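Local coordinates for protein putative NAD(P)H-flavin oxidoreductase (Streptococcus pyogenes serotype M1, PDB 2HAY) that binds flavin mononucleotide at its subunit interface and probably works as an NAD(P)H-dependent oxidoreductase of the nitroreductase family, at residues I49-W54 / P99-S104; L88-H93 / W143-T148. All coordinates share one frame; numbering follows the deposited sequence.

Contact 1: I49-W54 / P99-S104; sequences IGLEGW and PAIKNS
Ser-104 packs its CB on Gly-50 O and Leu-51 CA, and two groups grip its OG. Ser-104 OG donates to Ile-101 O one turn back at 2.6 Å, with the donor tilted 27° from the carbonyl plane. A water donates to Ser-104 OG at 2.8 Å and also to Ile-49 O, bridging helix and loop. The first torsion (chi1 69°) sets OG between the backbone N and the carbonyl carbon of Ser-104, from where it reaches Ile-101 O. A second water spans the backbones, donating to Gly-50 O and, at 2.9 Å, to Ser-104 O; Gly-50 O is also bonded by Arg-107.

Beside the two waters the contact turns apolar. With its CG anti to the backbone N (chi1 -176°), Leu-51 sends its CD1 methyl against the helix backbone, 3.5 Å from Ala-100 O, and 4.1 Å from the Ala-100 CB methyl. The same Leu-51 CD1 meets Ile-101 CD1 at 3.9 Å. Ile-49 crosses Ile-101 at about a right angle, its CD1 resting 3.9 Å from Ile-101 CG1. Trp-143 touches Ile-49 and Leu-51, and Tyr-123 touches Ile-49 and Ile-101.

As an example of water and methyl groups sharing one interface, the contact joins helix 99-106 to the loop leading into strand 54-59. Gly-50 on this loop touches the flavin, and the helix packs on the same loop, in a nitroreductase-family fold.

Contact 2: L88-H93 / W143-T148; sequences LIAEKH and WTAKQT. With FMN (flavin mononucleotide), chain F.
Strand 88-91 and helix 143-148 run roughly antiparallel, their axes at 146° and 7.0 Å apart at the closest point, and they come nearest where the CA atoms of Ala-90 and Ala-145 are 5.1 Å apart, Ala-90 CB pointing at the helix. Small residues permit this closeness: Ala-90 CB lies 3.6 Å from Ala-145 N and 3.5 Å from Thr-144 OG1. Thr-144 OG1 is also 2.7 Å from Glu-91 O and lies within reach of Phe-141 O.

One turn on, Thr-148 OG1 donates to Ala-145 O at 2.6 Å, in the carbonyl plane on a lone pair. The Thr-148 CG2 methyl, beside its own backbone N, touches Ile-89 O and Ala-90 CB. Leu-88 crosses Thr-148 obliquely, bringing CD2 to 3.5 Å from Thr-148 O.

On another side of the helix, Gln-147 OE1 approaches the flavin methyl C7M at 3.2 Å and accepts from Ser-48 N. Bonds from Gln-147 NE2 to Trp-143 O (N-H...O angle 168°) and to Glu-170 OE1 of the second subunit also steady the amide.

The helix thus packs against the antiparallel sheet, where strand 84-91 is flanked by strands 54-59 and 192-201, and Ala-195 of the latter also touches Ala-145 and Thr-148.

Contacts 1 and 2 have centres 11 Å apart and meet directly: Gly-53 O lies 2.9 Å from Glu-91 N, a probable hydrogen bond between the residue just before strand 54-59 and the last residue of strand 84-91. The ring of Trp-54 also packs on Gln-147 O of the helix. Along the chain the segments alternate, in the order 49-54, 88-93, 99-104, 143-148, so the strand of contact 2 leads on to the helix of contact 1. Contact 2 belongs to the sheet-helix core, and contact 1 lies further out. Both reach the second subunit, and each contributes a residue to the FMN pocket, which joins core, loop and dimer interface around the cofactor.

Contact 1: I49-W54 / P99-S104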
ATOM      1  N   ILE B  49       1.119   0.929 -13.650  1.00 26.84           N
ATOM      2  CA  ILE B  49       0.713   1.155 -15.027  1.00 27.06           C
ATOM      3  C   ILE B  49      -0.617   1.916 -15.208  1.00 26.77           C
ATOM      4  O   ILE B  49      -1.229   1.840 -16.262  1.00 27.01           O
ATOM      5  CB  ILE B  49       0.799  -0.163 -15.927  1.00 27.29           C
ATOM      6  CG1 ILE B  49      -0.300  -1.178 -15.605  1.00 28.59           C
ATOM      7  CG2 ILE B  49       2.195  -0.814 -15.867  1.00 28.07           C
ATOM      8  CD1 ILE B  49      -0.377  -2.301 -16.637  1.00 28.95           C
ATOM      9  N   GLY B  50      -1.059   2.650 -14.195  1.00 27.08           N
ATOM     10  CA  GLY B  50      -2.292   3.456 -14.325  1.00 26.92           C
ATOM     11  C   GLY B  50      -3.565   2.620 -14.498  1.00 26.91           C
ATOM     12  O   GLY B  50      -4.561   3.094 -15.037  1.00 26.49           O
ATOM     13  N   LEU B  51      -3.517   1.368 -14.062  1.00 26.21           N
ATOM     14  CA  LEU B  51      -4.611   0.431 -14.274  1.00 26.07           C
ATOM     15  C   LEU B  51      -5.867   0.821 -13.480  1.00 26.18           C
ATOM     16  O   LEU B  51      -6.972   0.680 -13.984  1.00 26.27           O
ATOM     17  CB  LEU B  51      -4.190  -0.993 -13.875  1.00 25.68           C
ATOM     18  CG  LEU B  51      -5.278  -2.056 -14.159  1.00 26.39           C
ATOM     19  CD1 LEU B  51      -5.584  -2.140 -15.654  1.00 27.60           C
ATOM     20  CD2 LEU B  51      -4.819  -3.394 -13.647  1.00 28.33           C
ATOM     21  N   GLU B  52      -5.688   1.270 -12.232  1.00 25.28           N
ATOM     22  CA  GLU B  52      -6.829   1.607 -11.365  1.00 25.10           C
ATOM     23  C   GLU B  52      -7.825   0.437 -11.304  1.00 24.41           C
ATOM     24  O   GLU B  52      -9.054   0.636 -11.387  1.00 23.89           O
ATOM     25  CB  GLU B  52      -7.541   2.881 -11.849  1.00 24.26           C
ATOM     26  CG  GLU B  52      -6.665   4.081 -12.036  1.00 24.98           C
ATOM     27  CD  GLU B  52      -7.390   5.169 -12.781  1.00 26.67           C
ATOM     28  OE1 GLU B  52      -7.007   5.483 -13.945  1.00 28.40           O
ATOM     29  OE2 GLU B  52      -8.369   5.695 -12.218  1.00 28.25           O
ATOM     30  N   GLY B  53      -7.291  -0.772 -11.152  1.00 23.61           N
ATOM     31  CA  GLY B  53      -8.109  -1.973 -11.030  1.00 23.22           C
ATOM     32  C   GLY B  53      -8.603  -2.117  -9.611  1.00 23.82           C
ATOM     33  O   GLY B  53      -8.244  -3.054  -8.883  1.00 23.06           O
ATOM     34  N   TRP B  54      -9.419  -1.162  -9.187  1.00 23.86           N
ATOM     35  CA  TRP B  54      -9.825  -1.116  -7.777  1.00 23.40           C
ATOM     36  C   TRP B  54     -11.136  -0.373  -7.661  1.00 23.97           C
ATOM     37  O   TRP B  54     -11.515   0.393  -8.585  1.00 24.26           O
ATOM     38  CB  TRP B  54      -8.745  -0.424  -6.919  1.00 23.56           C
ATOM     39  CG  TRP B  54      -8.312   0.988  -7.381  1.00 23.35           C
ATOM     40  CD1 TRP B  54      -9.058   1.894  -8.119  1.00 22.85           C
ATOM     41  CD2 TRP B  54      -7.066   1.643  -7.096  1.00 22.96           C
ATOM     42  NE1 TRP B  54      -8.354   3.053  -8.293  1.00 23.75           N
ATOM     43  CE2 TRP B  54      -7.128   2.933  -7.688  1.00 24.16           C
ATOM     44  CE3 TRP B  54      -5.904   1.269  -6.392  1.00 24.91           C
ATOM     45  CZ2 TRP B  54      -6.075   3.847  -7.613  1.00 23.45           C
ATOM     46  CZ3 TRP B  54      -4.847   2.183  -6.316  1.00 24.99           C
ATOM     47  CH2 TRP B  54      -4.948   3.468  -6.915  1.00 23.77           C
ATOM     48  N   PRO B  99      -9.043  -6.760 -21.269  1.00 31.02           N
ATOM     49  CA  PRO B  99      -9.730  -5.498 -21.591  1.00 30.86           C
ATOM     50  C   PRO B  99      -9.375  -4.388 -20.601  1.00 30.41           C
ATOM     51  O   PRO B  99      -9.152  -3.256 -21.022  1.00 30.64           O
ATOM     52  CB  PRO B  99     -11.223  -5.870 -21.518  1.00 30.72           C
ATOM     53  CG  PRO B  99     -11.261  -7.355 -21.739  1.00 31.48           C
ATOM     54  CD  PRO B  99     -10.002  -7.862 -21.052  1.00 31.04           C
ATOM     55  N   ALA B 100      -9.285  -4.707 -19.305  1.00 29.66           N
ATOM     56  CA  ALA B 100      -8.845  -3.699 -18.309  1.00 28.96           C
ATOM     57  C   ALA B 100      -7.497  -3.023 -18.646  1.00 28.66           C
ATOM     58  O   ALA B 100      -7.391  -1.790 -18.591  1.00 28.34           O
ATOM     59  CB  ALA B 100      -8.836  -4.271 -16.876  1.00 28.54           C
ATOM     60  N   ILE B 101      -6.480  -3.818 -18.992  1.00 28.36           N
ATOM     61  CA  ILE B 101      -5.155  -3.253 -19.316  1.00 28.63           C
ATOM     62  C   ILE B 101      -5.238  -2.381 -20.576  1.00 28.95           C
ATOM     63  O   ILE B 101      -4.637  -1.314 -20.642  1.00 29.59           O
ATOM     64  CB  ILE B 101      -3.999  -4.316 -19.400  1.00 27.99           C
ATOM     65  CG1 ILE B 101      -3.265  -4.467 -18.055  1.00 29.48           C
ATOM     66  CG2 ILE B 101      -2.900  -3.844 -20.313  1.00 24.82           C
ATOM     67  CD1 ILE B 101      -3.941  -5.338 -17.112  1.00 34.85           C
ATOM     68  N   LYS B 102      -6.011  -2.837 -21.555  1.00 29.77           N
ATOM     69  CA  LYS B 102      -6.242  -2.088 -22.799  1.00 30.21           C
ATOM     70  C   LYS B 102      -6.956  -0.753 -22.543  1.00 30.46           C
ATOM     71  O   LYS B 102      -6.614   0.272 -23.121  1.00 30.08           O
ATOM     72  CB  LYS B 102      -7.048  -2.943 -23.780  1.00 30.36           C
ATOM     73  CG  LYS B 102      -7.091  -2.380 -25.188  1.00 30.53           C
ATOM     74  CD  LYS B 102      -7.995  -3.177 -26.096  1.00 34.37           C
ATOM     75  CE  LYS B 102      -8.266  -2.386 -27.388  1.00 35.53           C
ATOM     76  NZ  LYS B 102      -8.802  -3.285 -28.460  1.00 39.79           N
ATOM     77  N   ASN B 103      -7.940  -0.769 -21.656  1.00 31.12           N
ATOM     78  CA  ASN B 103      -8.681   0.437 -21.348  1.00 31.87           C
ATOM     79  C   ASN B 103      -7.843   1.479 -20.620  1.00 31.70           C
ATOM     80  O   ASN B 103      -8.085   2.671 -20.748  1.00 32.23           O
ATOM     81  CB  ASN B 103      -9.936   0.098 -20.555  1.00 32.42           C
ATOM     82  CG  ASN B 103     -10.963  -0.648 -21.383  1.00 33.72           C
ATOM     83  OD1 ASN B 103     -11.039  -0.487 -22.603  1.00 36.28           O
ATOM     84  ND2 ASN B 103     -11.778  -1.455 -20.717  1.00 35.08           N
ATOM     85  N   SER B 104      -6.834   1.019 -19.884  1.00 32.30           N
ATOM     86  CA  SER B 104      -5.991   1.900 -19.087  1.00 32.73           C
ATOM     87  C   SER B 104      -5.046   2.695 -20.006  1.00 32.82           C
ATOM     88  O   SER B 104      -4.615   3.797 -19.675  1.00 33.26           O
ATOM     89  CB  SER B 104      -5.230   1.107 -18.007  1.00 32.60           C
ATOM     90  OG  SER B 104      -4.239   0.252 -18.558  1.00 33.42           O
TER
HETATM   91  O   HOH W   1      -1.745   1.555 -18.707  1.00 36.47           O
HETATM   92  O   HOH W   2      -4.567   4.871 -17.000  1.00 34.21           O

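Contact 2: L88-H93 / W143-T148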
ATOM      1  N   LEU B  88     -12.187  -2.181   0.293  1.00 25.93           N
ATOM      2  CA  LEU B  88     -11.202  -1.974  -0.790  1.00 26.09           C
ATOM      3  C   LEU B  88     -11.256  -3.206  -1.676  1.00 25.80           C
ATOM      4  O   LEU B  88     -11.007  -4.326  -1.220  1.00 25.74           O
ATOM      5  CB  LEU B  88      -9.791  -1.749  -0.235  1.00 24.41           C
ATOM      6  CG  LEU B  88      -9.567  -0.461   0.553  1.00 24.51           C
ATOM      7  CD1 LEU B  88     -10.111  -0.553   2.014  1.00 21.13           C
ATOM      8  CD2 LEU B  88      -8.097  -0.119   0.532  1.00 21.72           C
ATOM      9  N   ILE B  89     -11.668  -3.003  -2.924  1.00 26.36           N
ATOM     10  CA  ILE B  89     -11.920  -4.099  -3.870  1.00 25.77           C
ATOM     11  C   ILE B  89     -10.865  -4.060  -4.968  1.00 26.14           C
ATOM     12  O   ILE B  89     -10.574  -2.969  -5.511  1.00 26.07           O
ATOM     13  CB  ILE B  89     -13.347  -3.970  -4.513  1.00 26.70           C
ATOM     14  CG1 ILE B  89     -14.457  -3.755  -3.472  1.00 26.28           C
ATOM     15  CG2 ILE B  89     -13.666  -5.139  -5.487  1.00 26.00           C
ATOM     16  CD1 ILE B  89     -14.512  -4.761  -2.338  1.00 28.11           C
ATOM     17  N   ALA B  90     -10.261  -5.214  -5.281  1.00 25.70           N
ATOM     18  CA  ALA B  90      -9.299  -5.282  -6.402  1.00 25.34           C
ATOM     19  C   ALA B  90      -9.798  -6.135  -7.595  1.00 26.02           C
ATOM     20  O   ALA B  90     -10.516  -7.130  -7.399  1.00 24.53           O
ATOM     21  CB  ALA B  90      -7.956  -5.775  -5.917  1.00 24.98           C
ATOM     22  N   GLU B  91      -9.389  -5.758  -8.815  1.00 26.06           N
ATOM     23  CA  GLU B  91      -9.767  -6.488 -10.049  1.00 27.99           C
ATOM     24  C   GLU B  91      -9.036  -7.831 -10.181  1.00 26.47           C
ATOM     25  O   GLU B  91      -7.844  -7.915  -9.874  1.00 26.22           O
ATOM     26  CB  GLU B  91      -9.406  -5.661 -11.272  1.00 28.04           C
ATOM     27  CG  GLU B  91     -10.540  -4.930 -11.889  1.00 32.21           C
ATOM     28  CD  GLU B  91     -10.115  -3.896 -12.960  1.00 33.63           C
ATOM     29  OE1 GLU B  91      -9.102  -4.109 -13.661  1.00 40.57           O
ATOM     30  OE2 GLU B  91     -10.818  -2.857 -13.100  1.00 39.32           O
ATOM     31  N   LYS B  92      -9.743  -8.853 -10.655  1.00 24.65           N
ATOM     32  CA  LYS B  92      -9.129 -10.143 -10.987  1.00 25.00           C
ATOM     33  C   LYS B  92      -8.748 -10.157 -12.446  1.00 24.69           C
ATOM     34  O   LYS B  92      -9.260  -9.365 -13.242  1.00 23.89           O
ATOM     35  CB  LYS B  92     -10.116 -11.299 -10.732  1.00 24.87           C
ATOM     36  CG  LYS B  92     -10.496 -11.457  -9.252  1.00 24.85           C
ATOM     37  CD  LYS B  92     -11.478 -12.601  -9.082  1.00 26.76           C
ATOM     38  CE  LYS B  92     -11.604 -13.024  -7.601  1.00 27.39           C
ATOM     39  NZ  LYS B  92     -12.730 -14.013  -7.448  1.00 30.49           N
ATOM     40  N   HIS B  93      -7.853 -11.057 -12.801  1.00 25.28           N
ATOM     41  CA  HIS B  93      -7.564 -11.306 -14.215  1.00 26.26           C
ATOM     42  C   HIS B  93      -7.035 -10.115 -15.015  1.00 25.94           C
ATOM     43  O   HIS B  93      -7.303  -9.968 -16.211  1.00 25.21           O
ATOM     44  CB  HIS B  93      -8.793 -11.922 -14.877  1.00 25.78           C
ATOM     45  CG  HIS B  93      -9.200 -13.212 -14.248  1.00 28.24           C
ATOM     46  ND1 HIS B  93      -8.399 -14.342 -14.285  1.00 30.99           N
ATOM     47  CD2 HIS B  93     -10.316 -13.557 -13.567  1.00 26.40           C
ATOM     48  CE1 HIS B  93      -9.016 -15.329 -13.659  1.00 31.64           C
ATOM     49  NE2 HIS B  93     -10.174 -14.876 -13.203  1.00 31.41           N
ATOM     50  N   TRP B 143      -1.365  -8.796  -7.064  1.00 25.04           N
ATOM     51  CA  TRP B 143      -0.795  -7.598  -7.634  1.00 24.29           C
ATOM     52  C   TRP B 143      -1.732  -6.391  -7.676  1.00 24.89           C
ATOM     53  O   TRP B 143      -1.336  -5.280  -7.281  1.00 25.89           O
ATOM     54  CB  TRP B 143      -0.237  -7.903  -9.014  1.00 24.27           C
ATOM     55  CG  TRP B 143       0.260  -6.719  -9.757  1.00 25.38           C
ATOM     56  CD1 TRP B 143       1.332  -5.923  -9.433  1.00 24.09           C
ATOM     57  CD2 TRP B 143      -0.284  -6.187 -10.977  1.00 24.10           C
ATOM     58  NE1 TRP B 143       1.507  -4.949 -10.391  1.00 22.82           N
ATOM     59  CE2 TRP B 143       0.530  -5.079 -11.348  1.00 26.00           C
ATOM     60  CE3 TRP B 143      -1.360  -6.553 -11.802  1.00 24.08           C
ATOM     61  CZ2 TRP B 143       0.285  -4.309 -12.508  1.00 22.87           C
ATOM     62  CZ3 TRP B 143      -1.603  -5.794 -12.958  1.00 24.82           C
ATOM     63  CH2 TRP B 143      -0.776  -4.676 -13.295  1.00 24.25           C
ATOM     64  N   THR B 144      -2.968  -6.566  -8.141  1.00 23.97           N
ATOM     65  CA  THR B 144      -3.917  -5.455  -8.040  1.00 23.65           C
ATOM     66  C   THR B 144      -4.275  -5.114  -6.595  1.00 24.03           C
ATOM     67  O   THR B 144      -4.455  -3.917  -6.251  1.00 22.75           O
ATOM     68  CB  THR B 144      -5.205  -5.678  -8.879  1.00 23.01           C
ATOM     69  OG1 THR B 144      -5.841  -6.885  -8.439  1.00 23.80           O
ATOM     70  CG2 THR B 144      -4.844  -5.819 -10.344  1.00 19.76           C
ATOM     71  N   ALA B 145      -4.399  -6.155  -5.755  1.00 25.34           N
ATOM     72  CA  ALA B 145      -4.641  -5.951  -4.326  1.00 25.59           C
ATOM     73  C   ALA B 145      -3.530  -5.083  -3.700  1.00 26.98           C
ATOM     74  O   ALA B 145      -3.832  -4.179  -2.887  1.00 28.43           O
ATOM     75  CB  ALA B 145      -4.824  -7.276  -3.586  1.00 24.40           C
ATOM     76  N   LYS B 146      -2.270  -5.289  -4.115  1.00 27.44           N
ATOM     77  CA  LYS B 146      -1.153  -4.443  -3.629  1.00 26.83           C
ATOM     78  C   LYS B 146      -1.401  -2.980  -3.891  1.00 27.32           C
ATOM     79  O   LYS B 146      -1.127  -2.142  -3.015  1.00 27.35           O
ATOM     80  CB  LYS B 146       0.177  -4.806  -4.263  1.00 27.00           C
ATOM     81  CG  LYS B 146       0.785  -6.113  -3.782  1.00 27.07           C
ATOM     82  CD  LYS B 146       2.007  -6.479  -4.582  1.00 23.51           C
ATOM     83  CE  LYS B 146       2.500  -7.844  -4.167  1.00 25.50           C
ATOM     84  NZ  LYS B 146       3.678  -8.272  -4.983  1.00 26.92           N
ATOM     85  N   GLN B 147      -1.888  -2.652  -5.097  1.00 26.95           N
ATOM     86  CA  GLN B 147      -2.153  -1.239  -5.428  1.00 26.35           C
ATOM     87  C   GLN B 147      -3.124  -0.582  -4.434  1.00 25.66           C
ATOM     88  O   GLN B 147      -2.969   0.593  -4.066  1.00 25.33           O
ATOM     89  CB  GLN B 147      -2.651  -1.051  -6.876  1.00 25.83           C
ATOM     90  CG  GLN B 147      -1.878  -1.849  -7.976  1.00 26.73           C
ATOM     91  CD  GLN B 147      -0.387  -1.699  -7.891  1.00 25.43           C
ATOM     92  OE1 GLN B 147       0.148  -0.592  -7.957  1.00 23.26           O
ATOM     93  NE2 GLN B 147       0.304  -2.825  -7.749  1.00 24.67           N
ATOM     94  N   THR B 148      -4.123  -1.337  -3.995  1.00 26.11           N
ATOM     95  CA  THR B 148      -5.154  -0.797  -3.079  1.00 25.78           C
ATOM     96  C   THR B 148      -4.570  -0.423  -1.741  1.00 25.61           C
ATOM     97  O   THR B 148      -5.100   0.478  -1.075  1.00 26.25           O
ATOM     98  CB  THR B 148      -6.351  -1.751  -2.853  1.00 25.41           C
ATOM     99  OG1 THR B 148      -5.935  -2.852  -2.021  1.00 27.09           O
ATOM    100  CG2 THR B 148      -6.910  -2.236  -4.185  1.00 25.40           C
TER
HETATM  101  N1  FMN F 702       6.147   4.980 -13.274  1.00 35.18           N
HETATM  102  C2  FMN F 702       7.306   4.676 -13.983  1.00 36.04           C
HETATM  103  O2  FMN F 702       7.789   5.471 -14.805  1.00 37.27           O
HETATM  104  N3  FMN F 702       7.946   3.465 -13.798  1.00 35.30           N
HETATM  105  C4  FMN F 702       7.467   2.502 -12.922  1.00 35.86           C
HETATM  106  O4  FMN F 702       7.703   1.310 -13.169  1.00 34.02           O
HETATM  107  C4A FMN F 702       6.303   2.799 -12.189  1.00 37.20           C
HETATM  108  N5  FMN F 702       5.795   1.834 -11.297  1.00 37.47           N
HETATM  109  C5A FMN F 702       4.664   2.093 -10.518  1.00 36.43           C
HETATM  110  C6  FMN F 702       4.219   1.145  -9.605  1.00 34.55           C
HETATM  111  C7  FMN F 702       3.089   1.371  -8.823  1.00 35.72           C
HETATM  112  C7M FMN F 702       3.021   0.653  -7.489  1.00 29.29           C
HETATM  113  C8  FMN F 702       2.401   2.591  -8.980  1.00 35.69           C
HETATM  114  C8M FMN F 702       1.622   3.116  -7.814  1.00 29.74           C
HETATM  115  C9  FMN F 702       2.846   3.544  -9.909  1.00 35.29           C
HETATM  116  C9A FMN F 702       3.992   3.315 -10.676  1.00 36.87           C
HETATM  117  N10 FMN F 702       4.482   4.284 -11.588  1.00 37.77           N
HETATM  118  C10 FMN F 702       5.641   4.042 -12.354  1.00 36.79           C
HETATM  119  C1' FMN F 702       3.621   5.475 -11.902  1.00 39.81           C
HETATM  120  C2' FMN F 702       2.333   5.129 -12.670  1.00 42.02           C
HETATM  121  O2' FMN F 702       2.593   4.903 -14.048  1.00 43.71           O
HETATM  122  C3' FMN F 702       1.371   6.305 -12.474  1.00 42.24           C
HETATM  123  O3' FMN F 702       1.041   6.313 -11.107  1.00 44.36           O
HETATM  124  C4' FMN F 702       0.079   6.313 -13.309  1.00 41.48           C
HETATM  125  O4' FMN F 702       0.347   6.520 -14.685  1.00 42.08           O
HETATM  126  C5' FMN F 702      -0.886   7.384 -12.763  1.00 39.73           C
HETATM  127  O5' FMN F 702      -0.443   8.718 -13.016  1.00 36.17           O
HETATM  128  P   FMN F 702       0.076   9.778 -11.898  1.00 29.42           P
HETATM  129  O1P FMN F 702       1.213  10.561 -12.496  1.00 26.93           O
HETATM  130  O2P FMN F 702       0.530   9.134 -10.618  1.00 29.42           O
HETATM  131  O3P FMN F 702      -1.019  10.724 -11.567  1.00 33.96           O